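Local structure of armadillo repeat protein arm00016 (Synthetic construct, 4D4E) at residues 195-200 with 228-233; 175-180 with 212-217; 73-78 with 117-122. The protein is a computationally designed armadillo repeat scaffold intended for modular peptide recognition, probably offering a peptide-binding surface along its stacked helices. All blocks are in the same frame, centred on the assembly; numbering follows the deposited sequence.

Contact 1: 195-200 with 228-233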
loop_
_atom_site.group_PDB
_atom_site.type_symbol
_atom_site.label_atom_id
_atom_site.label_comp_id
_atom_site.label_asym_id
_atom_site.label_seq_id
_atom_site.Cartn_x
_atom_site.Cartn_y
_atom_site.Cartn_z
ATOM N N GLU A 195 5.309 7.169 12.793
ATOM C CA GLU A 195 5.020 6.057 11.904
ATOM C C GLU A 195 5.390 6.459 10.503
ATOM O O GLU A 195 6.019 5.690 9.799
ATOM C CB GLU A 195 3.545 5.661 11.994
ATOM C CG GLU A 195 3.245 4.729 13.136
ATOM C CD GLU A 195 4.378 3.746 13.400
ATOM O OE1 GLU A 195 4.875 3.164 12.408
ATOM O OE2 GLU A 195 4.767 3.555 14.596
ATOM N N VAL A 196 5.014 7.691 10.134
ATOM C CA VAL A 196 5.336 8.247 8.848
ATOM C C VAL A 196 6.854 8.372 8.658
ATOM O O VAL A 196 7.375 7.883 7.675
ATOM C CB VAL A 196 4.596 9.555 8.556
ATOM C CG1 VAL A 196 5.166 10.246 7.294
ATOM C CG2 VAL A 196 3.110 9.280 8.401
ATOM N N ILE A 197 7.545 9.042 9.584
ATOM C CA ILE A 197 9.000 9.086 9.563
ATOM C C ILE A 197 9.672 7.725 9.371
ATOM O O ILE A 197 10.539 7.618 8.535
ATOM C CB ILE A 197 9.591 9.744 10.860
ATOM C CG1 ILE A 197 9.194 11.243 10.932
ATOM C CG2 ILE A 197 11.091 9.437 10.997
ATOM C CD1 ILE A 197 9.203 11.678 12.347
ATOM N N LYS A 198 9.290 6.709 10.128
ATOM C CA LYS A 198 10.002 5.410 10.015
ATOM C C LYS A 198 9.796 4.777 8.594
ATOM O O LYS A 198 10.693 4.165 8.054
ATOM C CB LYS A 198 9.586 4.413 11.121
ATOM C CG LYS A 198 10.032 4.836 12.506
ATOM C CD LYS A 198 9.823 3.738 13.506
ATOM C CE LYS A 198 8.381 3.459 13.801
ATOM N NZ LYS A 198 8.435 2.557 15.001
ATOM N N ASN A 199 8.631 4.956 7.990
ATOM C CA ASN A 199 8.431 4.375 6.633
ATOM C C ASN A 199 9.236 5.206 5.581
ATOM O O ASN A 199 9.740 4.641 4.636
ATOM C CB ASN A 199 6.956 4.373 6.237
ATOM C CG ASN A 199 6.091 3.419 7.082
ATOM O OD1 ASN A 199 6.566 2.395 7.538
ATOM N ND2 ASN A 199 4.791 3.751 7.256
ATOM N N ALA A 200 9.253 6.556 5.715
ATOM C CA ALA A 200 10.078 7.402 4.861
ATOM C C ALA A 200 11.569 7.028 4.963
ATOM O O ALA A 200 12.289 6.951 3.952
ATOM C CB ALA A 200 9.844 8.907 5.178
ATOM N N GLU A 228 20.245 13.282 9.263
ATOM C CA GLU A 228 21.013 13.757 10.403
ATOM C C GLU A 228 20.161 14.425 11.499
ATOM O O GLU A 228 20.349 14.138 12.675
ATOM C CB GLU A 228 22.106 14.674 9.948
ATOM C CG GLU A 228 23.287 13.914 9.409
ATOM C CD GLU A 228 24.517 14.780 9.339
ATOM O OE1 GLU A 228 24.444 16.011 9.706
ATOM O OE2 GLU A 228 25.547 14.214 8.926
ATOM N N LYS A 229 19.210 15.277 11.118
ATOM C CA LYS A 229 18.209 15.829 12.092
ATOM C C LYS A 229 17.518 14.755 12.975
ATOM O O LYS A 229 17.372 14.952 14.176
ATOM C CB LYS A 229 17.190 16.684 11.372
ATOM C CG LYS A 229 16.141 17.361 12.257
ATOM C CD LYS A 229 15.779 18.732 11.665
ATOM C CE LYS A 229 14.940 19.605 12.593
ATOM N NZ LYS A 229 13.525 19.196 12.434
ATOM N N LEU A 230 17.150 13.611 12.377
ATOM C CA LEU A 230 16.480 12.501 13.065
ATOM C C LEU A 230 17.378 11.814 14.041
ATOM O O LEU A 230 16.905 11.047 14.892
ATOM C CB LEU A 230 15.969 11.473 12.055
ATOM C CG LEU A 230 14.832 11.971 11.180
ATOM C CD1 LEU A 230 14.550 10.974 10.066
ATOM C CD2 LEU A 230 13.589 12.169 12.022
ATOM N N GLN A 231 18.686 12.039 13.919
ATOM C CA GLN A 231 19.545 11.506 14.966
ATOM C C GLN A 231 19.252 12.106 16.318
ATOM O O GLN A 231 19.699 11.563 17.327
ATOM C CB GLN A 231 21.051 11.602 14.624
ATOM C CG GLN A 231 21.396 10.391 13.780
ATOM C CD GLN A 231 22.764 10.491 13.183
ATOM O OE1 GLN A 231 23.267 11.594 12.930
ATOM N NE2 GLN A 231 23.372 9.349 12.934
ATOM N N SER A 232 18.486 13.206 16.370
ATOM C CA SER A 232 18.056 13.721 17.685
ATOM C C SER A 232 16.509 13.754 17.902
ATOM O O SER A 232 15.978 14.413 18.800
ATOM C CB SER A 232 18.775 15.044 18.013
ATOM O OG SER A 232 18.374 15.984 17.092
ATOM N N HIS A 233 15.803 12.979 17.087
ATOM C CA HIS A 233 14.390 12.838 17.246
ATOM C C HIS A 233 14.134 12.201 18.604
ATOM O O HIS A 233 14.939 11.368 19.041
ATOM C CB HIS A 233 13.891 11.889 16.160
ATOM C CG HIS A 233 12.398 11.801 16.099
ATOM N ND1 HIS A 233 11.680 11.022 16.963
ATOM C CD2 HIS A 233 11.494 12.410 15.293
ATOM C CE1 HIS A 233 10.387 11.153 16.705
ATOM N NE2 HIS A 233 10.248 12.007 15.710
#

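Contact 2: 175-180 with 212-217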
loop_
_atom_site.group_PDB
_atom_site.type_symbol
_atom_site.label_atom_id
_atom_site.label_comp_id
_atom_site.label_asym_id
_atom_site.label_seq_id
_atom_site.Cartn_x
_atom_site.Cartn_y
_atom_site.Cartn_z
ATOM N N LYS A 175 11.971 3.705 -11.687
ATOM C CA LYS A 175 10.583 4.126 -11.823
ATOM C C LYS A 175 10.081 4.975 -10.659
ATOM O O LYS A 175 9.456 5.995 -10.905
ATOM C CB LYS A 175 9.691 2.903 -12.036
ATOM C CG LYS A 175 10.185 2.088 -13.232
ATOM C CD LYS A 175 9.563 2.592 -14.544
ATOM C CE LYS A 175 10.329 2.103 -15.779
ATOM N NZ LYS A 175 10.113 2.965 -16.996
ATOM N N LEU A 176 10.411 4.620 -9.400
ATOM C CA LEU A 176 9.992 5.447 -8.242
ATOM C C LEU A 176 10.517 6.860 -8.350
ATOM O O LEU A 176 9.803 7.823 -8.163
ATOM C CB LEU A 176 10.449 4.848 -6.905
ATOM C CG LEU A 176 9.589 3.938 -6.053
ATOM C CD1 LEU A 176 10.342 3.661 -4.767
ATOM C CD2 LEU A 176 8.208 4.566 -5.746
ATOM N N ILE A 177 11.800 6.936 -8.641
ATOM C CA ILE A 177 12.503 8.141 -8.779
ATOM C C ILE A 177 11.926 8.976 -9.903
ATOM O O ILE A 177 11.648 10.134 -9.682
ATOM C CB ILE A 177 14.006 7.854 -8.997
ATOM C CG1 ILE A 177 14.667 7.413 -7.684
ATOM C CG2 ILE A 177 14.732 9.113 -9.471
ATOM C CD1 ILE A 177 16.018 6.770 -7.945
ATOM N N GLU A 178 11.745 8.389 -11.099
ATOM C CA GLU A 178 11.110 9.077 -12.236
ATOM C C GLU A 178 9.686 9.532 -11.930
ATOM O O GLU A 178 9.282 10.545 -12.467
ATOM C CB GLU A 178 11.085 8.205 -13.484
ATOM C CG GLU A 178 12.465 7.984 -14.059
ATOM C CD GLU A 178 12.483 6.868 -15.081
ATOM O OE1 GLU A 178 11.401 6.296 -15.392
ATOM O OE2 GLU A 178 13.583 6.573 -15.563
ATOM N N ALA A 179 8.967 8.822 -11.054
ATOM C CA ALA A 179 7.646 9.265 -10.603
ATOM C C ALA A 179 7.741 10.442 -9.641
ATOM O O ALA A 179 6.746 10.873 -9.126
ATOM C CB ALA A 179 6.918 8.119 -9.948
ATOM N N GLY A 180 8.947 10.949 -9.385
ATOM C CA GLY A 180 9.170 12.062 -8.409
ATOM C C GLY A 180 9.009 11.726 -6.907
ATOM O O GLY A 180 8.572 12.590 -6.097
ATOM N N ASN A 212 24.743 4.596 -7.737
ATOM C CA ASN A 212 25.325 5.849 -7.255
ATOM C C ASN A 212 24.665 7.047 -7.880
ATOM O O ASN A 212 24.659 8.163 -7.308
ATOM C CB ASN A 212 26.831 5.840 -7.459
ATOM C CG ASN A 212 27.495 4.754 -6.645
ATOM O OD1 ASN A 212 27.038 3.606 -6.630
ATOM N ND2 ASN A 212 28.552 5.114 -5.937
ATOM N N GLU A 213 24.096 6.799 -9.054
ATOM C CA GLU A 213 23.017 7.613 -9.560
ATOM C C GLU A 213 21.946 7.738 -8.474
ATOM O O GLU A 213 21.445 8.821 -8.213
ATOM C CB GLU A 213 22.396 6.938 -10.787
ATOM C CG GLU A 213 21.430 7.816 -11.557
ATOM C CD GLU A 213 22.121 9.030 -12.136
ATOM O OE1 GLU A 213 22.801 8.890 -13.169
ATOM O OE2 GLU A 213 21.989 10.120 -11.543
ATOM N N MET A 214 21.573 6.631 -7.852
ATOM C CA MET A 214 20.443 6.695 -6.885
ATOM C C MET A 214 20.852 7.357 -5.572
ATOM O O MET A 214 20.136 8.217 -5.085
ATOM C CB MET A 214 19.795 5.338 -6.693
ATOM C CG MET A 214 19.173 4.837 -7.992
ATOM S SD MET A 214 18.884 3.134 -7.658
ATOM C CE MET A 214 18.141 2.582 -9.229
ATOM N N LYS A 215 22.045 7.018 -5.073
ATOM C CA LYS A 215 22.620 7.711 -3.926
ATOM C C LYS A 215 22.732 9.219 -4.215
ATOM O O LYS A 215 22.480 10.036 -3.336
ATOM C CB LYS A 215 23.971 7.148 -3.538
ATOM C CG LYS A 215 24.019 5.703 -3.068
ATOM C CD LYS A 215 25.500 5.323 -2.855
ATOM C CE LYS A 215 25.694 4.022 -2.086
ATOM N NZ LYS A 215 24.925 2.887 -2.664
ATOM N N GLN A 216 23.089 9.591 -5.443
ATOM C CA GLN A 216 23.314 10.999 -5.790
ATOM C C GLN A 216 22.008 11.727 -5.873
ATOM O O GLN A 216 21.885 12.869 -5.430
ATOM C CB GLN A 216 24.115 11.107 -7.101
ATOM C CG GLN A 216 23.980 12.419 -7.878
ATOM C CD GLN A 216 24.315 12.247 -9.367
ATOM O OE1 GLN A 216 25.474 12.009 -9.730
ATOM N NE2 GLN A 216 23.297 12.355 -10.232
ATOM N N LYS A 217 21.011 11.052 -6.427
ATOM C CA LYS A 217 19.638 11.596 -6.472
ATOM C C LYS A 217 19.080 11.910 -5.037
ATOM O O LYS A 217 18.457 13.010 -4.803
ATOM C CB LYS A 217 18.712 10.633 -7.212
ATOM C CG LYS A 217 18.904 10.540 -8.730
ATOM C CD LYS A 217 18.288 11.718 -9.470
ATOM C CE LYS A 217 18.743 11.760 -10.935
ATOM N NZ LYS A 217 17.625 11.476 -11.885
#

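Contact 3: 73-78 with 117-122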
loop_
_atom_site.group_PDB
_atom_site.type_symbol
_atom_site.label_atom_id
_atom_site.label_comp_id
_atom_site.label_asym_id
_atom_site.label_seq_id
_atom_site.Cartn_x
_atom_site.Cartn_y
_atom_site.Cartn_z
ATOM N N ASN A 73 -15.834 -1.015 2.489
ATOM C CA ASN A 73 -15.747 -2.297 3.156
ATOM C C ASN A 73 -15.206 -3.387 2.211
ATOM O O ASN A 73 -14.518 -4.282 2.666
ATOM C CB ASN A 73 -17.118 -2.739 3.703
ATOM C CG ASN A 73 -17.585 -1.930 4.935
ATOM O OD1 ASN A 73 -16.855 -1.825 5.913
ATOM N ND2 ASN A 73 -18.820 -1.431 4.918
ATOM N N ALA A 74 -15.549 -3.342 0.919
ATOM C CA ALA A 74 -14.980 -4.319 -0.068
ATOM C C ALA A 74 -13.438 -4.149 -0.169
ATOM O O ALA A 74 -12.706 -5.131 -0.174
ATOM C CB ALA A 74 -15.622 -4.171 -1.430
ATOM N N VAL A 75 -12.984 -2.895 -0.242
ATOM C CA VAL A 75 -11.548 -2.564 -0.298
ATOM C C VAL A 75 -10.829 -3.028 1.004
ATOM O O VAL A 75 -9.713 -3.517 0.913
ATOM C CB VAL A 75 -11.292 -1.053 -0.537
ATOM C CG1 VAL A 75 -9.816 -0.767 -0.493
ATOM C CG2 VAL A 75 -11.733 -0.622 -1.914
ATOM N N ALA A 76 -11.474 -2.877 2.182
ATOM C CA ALA A 76 -10.871 -3.259 3.468
ATOM C C ALA A 76 -10.613 -4.742 3.413
ATOM O O ALA A 76 -9.562 -5.240 3.815
ATOM C CB ALA A 76 -11.756 -2.891 4.710
ATOM N N ALA A 77 -11.602 -5.446 2.909
ATOM C CA ALA A 77 -11.547 -6.913 2.828
ATOM C C ALA A 77 -10.369 -7.354 1.899
ATOM O O ALA A 77 -9.563 -8.212 2.303
ATOM C CB ALA A 77 -12.892 -7.435 2.346
ATOM N N ILE A 78 -10.324 -6.804 0.661
ATOM C CA ILE A 78 -9.201 -6.955 -0.279
ATOM C C ILE A 78 -7.871 -6.541 0.413
ATOM O O ILE A 78 -6.861 -7.219 0.227
ATOM C CB ILE A 78 -9.410 -6.150 -1.592
ATOM C CG1 ILE A 78 -10.601 -6.660 -2.423
ATOM C CG2 ILE A 78 -8.114 -5.996 -2.412
ATOM C CD1 ILE A 78 -10.938 -5.716 -3.553
ATOM N N VAL A 117 -5.237 2.635 -0.505
ATOM C CA VAL A 117 -3.814 2.714 -0.245
ATOM C C VAL A 117 -3.307 1.570 0.652
ATOM O O VAL A 117 -2.229 0.992 0.355
ATOM C CB VAL A 117 -3.351 4.095 0.294
ATOM C CG1 VAL A 117 -1.836 4.101 0.355
ATOM C CG2 VAL A 117 -3.738 5.163 -0.707
ATOM N N ALA A 118 -4.028 1.240 1.729
ATOM C CA ALA A 118 -3.611 0.052 2.533
ATOM C C ALA A 118 -3.544 -1.241 1.668
ATOM O O ALA A 118 -2.558 -2.068 1.763
ATOM C CB ALA A 118 -4.506 -0.159 3.776
ATOM N N ALA A 119 -4.547 -1.449 0.808
ATOM C CA ALA A 119 -4.541 -2.655 -0.039
ATOM C C ALA A 119 -3.320 -2.704 -0.942
ATOM O O ALA A 119 -2.672 -3.731 -1.050
ATOM C CB ALA A 119 -5.854 -2.834 -0.865
ATOM N N ILE A 120 -3.001 -1.599 -1.589
ATOM C CA ILE A 120 -1.844 -1.494 -2.482
ATOM C C ILE A 120 -0.471 -1.602 -1.783
ATOM O O ILE A 120 0.519 -2.150 -2.343
ATOM C CB ILE A 120 -1.997 -0.125 -3.175
ATOM C CG1 ILE A 120 -3.137 -0.206 -4.216
ATOM C CG2 ILE A 120 -0.642 0.335 -3.786
ATOM C CD1 ILE A 120 -3.399 1.164 -4.865
ATOM N N ALA A 121 -0.404 -1.078 -0.543
ATOM C CA ALA A 121 0.755 -1.313 0.339
ATOM C C ALA A 121 0.950 -2.801 0.588
ATOM O O ALA A 121 2.094 -3.300 0.518
ATOM C CB ALA A 121 0.702 -0.528 1.664
ATOM N N ASN A 122 -0.144 -3.507 0.870
ATOM C CA ASN A 122 -0.044 -4.938 1.123
ATOM C C ASN A 122 0.407 -5.721 -0.086
ATOM O O ASN A 122 1.277 -6.651 0.008
ATOM C CB ASN A 122 -1.337 -5.474 1.703
ATOM C CG ASN A 122 -1.590 -4.952 3.104
ATOM O OD1 ASN A 122 -0.692 -4.385 3.715
ATOM N ND2 ASN A 122 -2.777 -5.163 3.623
#

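Contact 1: 195-200 with 228-233
Ile197 reaches across from helix 194-208 to Leu230 and His233, and it makes every cross-contact on its side. The apolar part is methyl against methyl. CG2 of Ile197 sits 3.8 Å from CD2 of Leu230, and the same CG2 lies 3.9 Å from Leu230 CD1, so a single methyl faces both ends of the leucine fork. The two side chains run past each other in opposite directions. On Ile197, CG2 is anti to the backbone N while CG1 lies beside it (chi1 -66°), which splits the two branches between the two partners.

The other branch goes to the imidazole. Ile197 CD1 approaches NE2 of His233 to 3.5 Å and meets the ring obliquely, with His233 CD2 slightly farther off at 3.8 Å from the same methyl. In this armadillo-type stack of helices, the contact joins helix 194-208 to the C-terminal end of helix 223-229 and the residues leading to helix 236-248. That last helix packs on the same side chains, with Val238 on Ile197 and Ala242 on Leu230. Cutting Ile197 back to an alanine would remove both methyls and would probably leave a gap beside the Leu230 methyls and the NE2 side of the His233 ring.

The polar bonds are local to each side. ND1 of His233 accepts a hydrogen bond from the backbone N of Asn235, just beyond the segment, which restrains the ring's rotation; if the ring is neutral, its proton is then likely to be on NE2. Along helix 194-208, Lys198 NZ and Glu195 OE2 form a long salt bridge at 3.8 Å.

Contact 2: 175-180 with 212-217
The carbonyl O of Ile177, the residue that carries this contact, takes a hydrogen bond from Gly180 N at 2.8 Å. That bond belongs to the Schellman motif closing helix 170-178, where Gly180 turns to positive phi (71°), a conformation that glycine adopts easily. In the armadillo array this helix end lies beside the start of helix 212-221, and the two are joined through side chains alone. Within the same ending, Ala179 N bonds to Lys175 O at 2.9 Å.

From the last turn, Ile177 points toward the opposite helix and offers two branches to residues one turn apart, Met214 and Lys217. CD1 makes the closer approach, 3.7 Å from Met214 CG, and the two side chains cross obliquely. Beyond CG the extended methionine runs on past Ile177 CD1, and its side chain also touches Asn170 and Ile173 of helix 170-178. Backbone N of Met214 is held in turn by OD1 of Asn211.

On helix 170-178 itself, Glu178 forms a long salt bridge with Lys175, at 3.9 Å from OE1 to NZ, while its OE2 is hydrogen-bonded to Gln174 NE2. Leu182 of helix 182-187 touches both Ile177 and Lys217 and so backs this side of the contact. The lysine takes part with its aliphatic chain: two successive bends (chi1 -72°, chi2 -78°) lead it past the CG2 branch of the isoleucine, and its CD comes to 4.4 Å from Ile177 CG2.

Contact 3: 73-78 with 117-122
Ala119 meets Val75 and Ile78 where helix 110-124 lies against helix 68-81, and its methyl is the one side chain of 117-122 that packs on 73-78. Starting the walk at Val117, the side chain heads away from helix 68-81 and packs instead on Leu143 and Leu146. Ala118 points toward the opposite helix, yet its methyl stops short of contact.

At Ala119 the helices come together, with its CA 6.3 Å from the CA of Ile78. A backbone so near suits a side chain of one carbon. Its CB lies 4.2 Å from Ile78 CG2, the branch set anti to the backbone N (chi1 -65°), whereas the rest of the isoleucine leads away. One turn back along helix 68-81, the same CB is 4.3 Å from the carbonyl O of Val75 and 4.5 Å from Val75 CG1. These are loose van der Waals distances around a buried methyl.

Ile120 packs on Leu143, and Ala121 rests on Ala161. Asn122 closes the segment: pointing toward helix 68-81, it sends ND2 to a hydrogen bond with Ala79 O, a polar tie beside the apolar one.

Helix 110-124 thus sits between helix 68-81 and helix 152-166, while helix 26-40 covers the far side of helix 68-81 through Leu33 and Leu36.

From the N terminus, contact 3 comes first: it opens in helix 68-81 and closes in helix 110-124, across a 38-residue loop that is mostly helical. It is finished before the other two begin. Contact 2 opens at 175-180, and contact 1 opens at 195-200 before contact 2 has closed at 212-217; contact 1 then closes at 228-233. The two therefore cross, with helix 194-208 inside the loop of contact 2 and helix 212-221 inside that of contact 1. Their centres are about 20 Å apart and they do not touch. Contact 3 packs helices 68-81 and 110-124 near the centre of the molecule; contacts 1 and 2 lie toward its C-terminal end.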